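Local coordinates for protein (lectin) (Hyacinthoides hispanica, PDB 1B2P) that binds mannose as a bulb lectin and assembles as a tetramer of identical subunits, at residues F5-D10 / P14-A19; R33-T38 / V43-N48. One frame throughout, in Å; residues are numbered along the deposited sequence.

Contact 1 of 2, residues F5-D10 / P14-A19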
loop_
_atom_site.group_PDB
_atom_site.type_symbol
_atom_site.label_atom_id
_atom_site.label_comp_id
_atom_site.label_asym_id
_atom_site.label_seq_id
_atom_site.Cartn_x
_atom_site.Cartn_y
_atom_site.Cartn_z
ATOM N N PHE A 5 12.632 -4.345 -11.885
ATOM C CA PHE A 5 12.751 -4.323 -13.335
ATOM C C PHE A 5 14.155 -4.359 -13.873
ATOM O O PHE A 5 15.080 -3.931 -13.158
ATOM C CB PHE A 5 12.131 -3.003 -13.813
ATOM C CG PHE A 5 10.695 -2.825 -13.441
ATOM C CD1 PHE A 5 9.798 -3.332 -14.451
ATOM C CD2 PHE A 5 10.177 -2.229 -12.330
ATOM C CE1 PHE A 5 8.435 -3.192 -14.121
ATOM C CE2 PHE A 5 8.835 -2.135 -12.014
ATOM C CZ PHE A 5 7.930 -2.591 -12.969
ATOM N N SER A 6 14.358 -5.055 -14.971
ATOM C CA SER A 6 15.653 -5.192 -15.573
ATOM C C SER A 6 16.188 -3.744 -15.928
ATOM O O SER A 6 15.403 -2.907 -16.156
ATOM C CB SER A 6 15.750 -6.126 -16.776
ATOM O OG SER A 6 14.836 -5.636 -17.803
ATOM N N LYS A 7 17.542 -3.671 -15.899
ATOM C CA LYS A 7 18.086 -2.293 -16.260
ATOM C C LYS A 7 17.617 -1.897 -17.654
ATOM O O LYS A 7 17.816 -2.620 -18.642
ATOM C CB LYS A 7 19.630 -2.470 -16.229
ATOM C CG LYS A 7 20.208 -2.603 -14.828
ATOM C CD LYS A 7 21.751 -2.742 -14.998
ATOM C CE LYS A 7 22.326 -1.327 -14.935
ATOM N NZ LYS A 7 21.980 -0.692 -13.624
ATOM N N GLN A 8 17.010 -0.673 -17.586
ATOM C CA GLN A 8 16.532 -0.181 -18.909
ATOM C C GLN A 8 16.310 1.326 -18.794
ATOM O O GLN A 8 16.193 1.922 -17.769
ATOM C CB GLN A 8 15.125 -0.886 -19.107
ATOM C CG GLN A 8 14.165 -0.618 -17.966
ATOM C CD GLN A 8 12.886 -1.470 -18.158
ATOM O OE1 GLN A 8 11.832 -1.083 -18.730
ATOM N NE2 GLN A 8 12.985 -2.650 -17.536
ATOM N N PRO A 9 16.177 1.910 -20.028
ATOM C CA PRO A 9 16.131 3.413 -20.031
ATOM C C PRO A 9 14.720 3.916 -19.979
ATOM O O PRO A 9 14.171 4.543 -20.959
ATOM C CB PRO A 9 16.653 3.662 -21.468
ATOM C CG PRO A 9 16.327 2.516 -22.331
ATOM C CD PRO A 9 16.368 1.354 -21.336
ATOM N N ASP A 10 14.052 3.766 -18.907
ATOM C CA ASP A 10 12.695 4.302 -18.673
ATOM C C ASP A 10 12.502 4.394 -17.177
ATOM O O ASP A 10 13.457 4.050 -16.439
ATOM C CB ASP A 10 11.688 3.478 -19.423
ATOM C CG ASP A 10 11.654 2.015 -18.901
ATOM O OD1 ASP A 10 11.639 1.890 -17.640
ATOM O OD2 ASP A 10 11.744 1.142 -19.784
ATOM N N PRO A 14 11.837 -0.220 -8.877
ATOM C CA PRO A 14 13.245 -0.221 -8.827
ATOM C C PRO A 14 13.941 -1.050 -9.866
ATOM O O PRO A 14 13.402 -2.082 -10.304
ATOM C CB PRO A 14 13.625 -0.719 -7.441
ATOM C CG PRO A 14 12.533 -1.702 -7.146
ATOM C CD PRO A 14 11.316 -1.156 -7.848
ATOM N N GLN A 15 15.178 -0.630 -10.172
ATOM C CA GLN A 15 16.038 -1.421 -11.016
ATOM C C GLN A 15 17.349 -1.848 -10.229
ATOM O O GLN A 15 18.166 -2.499 -10.885
ATOM C CB GLN A 15 16.552 -0.724 -12.277
ATOM C CG GLN A 15 15.339 -0.283 -13.154
ATOM C CD GLN A 15 15.770 0.595 -14.353
ATOM O OE1 GLN A 15 14.864 1.317 -14.949
ATOM N NE2 GLN A 15 16.909 0.440 -14.857
ATOM N N ILE A 16 17.344 -1.480 -9.017
ATOM C CA ILE A 16 18.599 -1.959 -8.281
ATOM C C ILE A 16 18.063 -2.079 -6.889
ATOM O O ILE A 16 17.202 -1.331 -6.369
ATOM C CB ILE A 16 19.586 -0.762 -8.232
ATOM C CG1 ILE A 16 20.138 -0.434 -9.632
ATOM C CG2 ILE A 16 20.710 -1.254 -7.268
ATOM C CD1 ILE A 16 21.249 0.652 -9.588
ATOM N N LEU A 17 18.546 -3.153 -6.162
ATOM C CA LEU A 17 18.346 -3.197 -4.712
ATOM C C LEU A 17 19.721 -2.905 -4.040
ATOM O O LEU A 17 20.578 -3.743 -4.266
ATOM C CB LEU A 17 17.964 -4.623 -4.374
ATOM C CG LEU A 17 16.549 -5.116 -4.385
ATOM C CD1 LEU A 17 16.521 -6.450 -3.597
ATOM C CD2 LEU A 17 15.547 -4.148 -3.763
ATOM N N HIS A 18 19.755 -1.748 -3.471
ATOM C CA HIS A 18 21.023 -1.405 -2.773
ATOM C C HIS A 18 20.890 -2.088 -1.435
ATOM O O HIS A 18 19.951 -2.633 -0.927
ATOM C CB HIS A 18 20.992 0.132 -2.502
ATOM C CG HIS A 18 21.079 0.918 -3.770
ATOM N ND1 HIS A 18 22.244 1.058 -4.488
ATOM C CD2 HIS A 18 20.113 1.579 -4.464
ATOM C CE1 HIS A 18 22.026 1.768 -5.578
ATOM N NE2 HIS A 18 20.748 2.102 -5.570
ATOM N N ALA A 19 22.107 -2.085 -0.729
ATOM C CA ALA A 19 22.163 -2.688 0.582
ATOM C C ALA A 19 21.143 -2.184 1.559
ATOM O O ALA A 19 20.855 -0.945 1.633
ATOM C CB ALA A 19 23.583 -2.371 1.206
HETATM O O HOH W 1 17.728 -4.263 -12.461
#

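Contact 2 of 2, residues R33-T38 / V43-N48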
loop_
_atom_site.group_PDB
_atom_site.type_symbol
_atom_site.label_atom_id
_atom_site.label_comp_id
_atom_site.label_asym_id
_atom_site.label_seq_id
_atom_site.Cartn_x
_atom_site.Cartn_y
_atom_site.Cartn_z
ATOM N N ARG A 33 10.480 -11.382 2.752
ATOM C CA ARG A 33 11.324 -10.246 2.395
ATOM C C ARG A 33 12.465 -10.811 1.602
ATOM O O ARG A 33 13.120 -11.794 1.956
ATOM C CB ARG A 33 11.953 -9.572 3.649
ATOM C CG ARG A 33 10.936 -8.737 4.423
ATOM C CD ARG A 33 11.743 -8.123 5.654
ATOM N NE ARG A 33 12.099 -9.278 6.525
ATOM C CZ ARG A 33 13.174 -9.423 7.302
ATOM N NH1 ARG A 33 14.056 -8.414 7.325
ATOM N NH2 ARG A 33 13.400 -10.529 8.034
ATOM N N PHE A 34 12.815 -10.122 0.505
ATOM C CA PHE A 34 13.957 -10.579 -0.302
ATOM C C PHE A 34 14.898 -9.395 -0.196
ATOM O O PHE A 34 14.665 -8.315 -0.726
ATOM C CB PHE A 34 13.551 -10.673 -1.782
ATOM C CG PHE A 34 14.522 -11.317 -2.737
ATOM C CD1 PHE A 34 15.048 -12.606 -2.481
ATOM C CD2 PHE A 34 14.895 -10.621 -3.862
ATOM C CE1 PHE A 34 15.893 -13.126 -3.426
ATOM C CE2 PHE A 34 15.788 -11.168 -4.804
ATOM C CZ PHE A 34 16.266 -12.417 -4.570
ATOM N N ILE A 35 16.007 -9.531 0.614
ATOM C CA ILE A 35 16.778 -8.361 1.002
ATOM C C ILE A 35 18.291 -8.471 0.620
ATOM O O ILE A 35 18.837 -9.513 0.736
ATOM C CB ILE A 35 16.656 -8.167 2.529
ATOM C CG1 ILE A 35 17.516 -7.014 3.066
ATOM C CG2 ILE A 35 16.859 -9.486 3.291
ATOM C CD1 ILE A 35 16.953 -6.570 4.411
ATOM N N MET A 36 18.747 -7.315 0.135
ATOM C CA MET A 36 20.211 -7.210 -0.151
ATOM C C MET A 36 20.866 -6.755 1.160
ATOM O O MET A 36 20.686 -5.586 1.490
ATOM C CB MET A 36 20.414 -6.232 -1.305
ATOM C CG MET A 36 21.905 -5.964 -1.694
ATOM S SD MET A 36 22.664 -7.307 -2.603
ATOM C CE MET A 36 23.417 -8.266 -1.242
ATOM N N GLN A 37 21.478 -7.684 1.874
ATOM C CA GLN A 37 22.018 -7.282 3.177
ATOM C C GLN A 37 23.395 -6.557 3.059
ATOM O O GLN A 37 24.099 -6.625 2.025
ATOM C CB GLN A 37 22.278 -8.555 4.025
ATOM C CG GLN A 37 20.892 -9.243 4.240
ATOM C CD GLN A 37 20.952 -10.400 5.184
ATOM O OE1 GLN A 37 19.923 -10.898 5.727
ATOM N NE2 GLN A 37 22.129 -11.015 5.460
ATOM N N THR A 38 23.609 -5.889 4.183
ATOM C CA THR A 38 24.886 -5.099 4.290
ATOM C C THR A 38 26.106 -5.996 4.189
ATOM O O THR A 38 27.159 -5.655 3.637
ATOM C CB THR A 38 25.006 -4.399 5.667
ATOM O OG1 THR A 38 23.908 -3.467 5.777
ATOM C CG2 THR A 38 26.195 -3.441 5.725
ATOM N N VAL A 43 19.121 -12.453 0.485
ATOM C CA VAL A 43 18.444 -13.504 1.270
ATOM C C VAL A 43 16.910 -13.414 1.133
ATOM O O VAL A 43 16.433 -12.280 1.238
ATOM C CB VAL A 43 18.769 -13.398 2.796
ATOM C CG1 VAL A 43 18.209 -14.598 3.535
ATOM C CG2 VAL A 43 20.353 -13.279 2.891
ATOM N N LEU A 44 16.242 -14.550 1.043
ATOM C CA LEU A 44 14.745 -14.549 1.153
ATOM C C LEU A 44 14.385 -15.073 2.571
ATOM O O LEU A 44 14.816 -16.155 2.936
ATOM C CB LEU A 44 14.200 -15.509 0.140
ATOM C CG LEU A 44 12.660 -15.756 0.150
ATOM C CD1 LEU A 44 11.966 -14.444 -0.260
ATOM C CD2 LEU A 44 12.401 -16.859 -0.852
ATOM N N TYR A 45 13.671 -14.251 3.288
ATOM C CA TYR A 45 13.218 -14.560 4.635
ATOM C C TYR A 45 11.700 -14.834 4.603
ATOM O O TYR A 45 10.940 -14.246 3.871
ATOM C CB TYR A 45 13.382 -13.404 5.560
ATOM C CG TYR A 45 14.845 -13.247 5.982
ATOM C CD1 TYR A 45 15.358 -14.009 7.039
ATOM C CD2 TYR A 45 15.669 -12.368 5.313
ATOM C CE1 TYR A 45 16.691 -13.768 7.397
ATOM C CE2 TYR A 45 17.016 -12.124 5.622
ATOM C CZ TYR A 45 17.457 -12.882 6.735
ATOM O OH TYR A 45 18.783 -12.776 7.059
ATOM N N ASP A 46 11.314 -15.837 5.419
ATOM C CA ASP A 46 9.851 -15.974 5.732
ATOM C C ASP A 46 9.765 -15.546 7.155
ATOM O O ASP A 46 10.344 -16.282 8.010
ATOM C CB ASP A 46 9.444 -17.429 5.477
ATOM C CG ASP A 46 7.968 -17.745 5.846
ATOM O OD1 ASP A 46 7.421 -16.955 6.588
ATOM O OD2 ASP A 46 7.562 -18.764 5.276
ATOM N N ASN A 47 9.232 -14.432 7.549
ATOM C CA ASN A 47 9.416 -13.894 8.895
ATOM C C ASN A 47 10.878 -13.721 9.232
ATOM O O ASN A 47 11.606 -13.131 8.431
ATOM C CB ASN A 47 8.595 -14.759 9.876
ATOM C CG ASN A 47 7.102 -14.532 9.699
ATOM O OD1 ASN A 47 6.377 -15.444 10.115
ATOM N ND2 ASN A 47 6.683 -13.379 9.249
ATOM N N ASN A 48 11.322 -14.320 10.386
ATOM C CA ASN A 48 12.746 -14.153 10.618
ATOM C C ASN A 48 13.540 -15.362 10.169
ATOM O O ASN A 48 14.727 -15.338 10.516
ATOM C CB ASN A 48 13.013 -13.797 12.082
ATOM C CG ASN A 48 12.473 -12.397 12.377
ATOM O OD1 ASN A 48 11.548 -12.418 13.182
ATOM N ND2 ASN A 48 12.934 -11.315 11.786
HETATM O O HOH W 2 10.632 -11.522 6.468
#

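Contact 1 of 2, residues F5-D10 / P14-A19
Phe5 and Pro14 hold the two ends of this loop together, at a point in the beta-prism II fold of the bulb lectins where the chain leaves strand 3-5 and enters strand 16-18 of a different sheet. Among the polar contacts, one backbone hydrogen bond is clear: Phe5 N gives its hydrogen to Pro14 O over 2.9 Å, with an N-H...O angle of 159°. On the next residue, Gln15 CA comes to 3.4 Å from Phe5 O as a CA-H...O contact. Ser6 faces the other way, its OG bonded to Tyr95 N, while Asp10 OD1 takes the N-H of Asn12. The peptide bond before Pro14 is cis, and Pro9 is the centre of an inverse gamma turn.

The remaining contacts are packing. With CG of Phe5 beside its own backbone N (chi1 -59°), the ring lies near the bonded carbonyl, its CD2 3.8 Å from Pro14 O at the ring edge. Pro101 of a second subunit packs on Phe5, tying the loop to the assembly. The end of Lys7 comes near Ile16, with Lys7 NZ 4.3 Å from Ile16 CD1.

Gln15 has the most surface buried here. Its side chain stays extended beyond CG (chi2 172°) and reaches into the bend of 7-10, crossing Gln8 at about a right angle. Its CG passes 3.7 Å from Phe5 O, and farther along its CD sits equally near the backbone N and O of Gln8, 3.7 Å from each.

Contact 2 of 2, residues R33-T38 / V43-N48
Arg33 brings the NH2 end of its guanidinium over the CG side of one face of the Tyr45 ring, the planes 23° apart and Arg33 NH2 3.7 Å from Tyr45 CG. The pair belongs to the antiparallel hairpin of strands 30-36 and 42-46. Arg33 and Tyr45 form a hydrogen-bonded pair, as do Ile35 and Val43; between them Phe34 and Leu44 form a non-hydrogen-bonded pair whose side chains leave by the other face.

The bend of the Arg33 chain at chi3 (-67°) carries its end over to the partner strand. Here NH2 donates to Asn47 O at 3.2 Å, the acceptor lying in the guanidinium plane. A water accepts from Arg33 NE and donates to the same Asn47 O, so two bonds along one edge fix the group's rotation. Thr29 of a third subunit packs against Arg33.

The Tyr45 ring is filled in on the other face by Val43 CG1, 3.5 Å above its plane, and at its edge by Ile35 CG2, 3.5 Å from Tyr45 CE2. Tyr45 OH then donates to Gln37 OE1 over 2.6 Å, in the carbonyl plane. Val43 CG2 touches the same amide, 3.7 Å from Gln37 CD, while Gln37 NE2 is bonded to Asp39 OD1.

Gln37, Asp39, Val43 and Tyr45 fit the QxDxNxVxY mannose-binding signature of this family. The bonds from Tyr45 to Gln37 and from Gln37 to Asp39 therefore probably hold these polar groups in position before sugar arrives, in what is probably a sugar site, as in relatives of this family, where the valine would offer an apolar surface.

Contact 1 precedes contact 2 along the chain, and the two lie on opposite sides of the subunit's centre, with their own centres about 18 Å apart. They share no sheet: 5-10 / 14-19 leads from the sheet holding strand 3-5 into the one that begins with strand 16-18, whereas 33-38 / 43-48 forms the middle two strands of the remaining four-stranded sheet. They nevertheless meet inside the prism, where Met36 CG packs 3.6 Å from Leu17 O and Leu17 CD1 lies 3.9 Å from Phe34 O. Contact 1 thus joins sheets of the fold, while contact 2 builds one sheet bearing a probable mannose site.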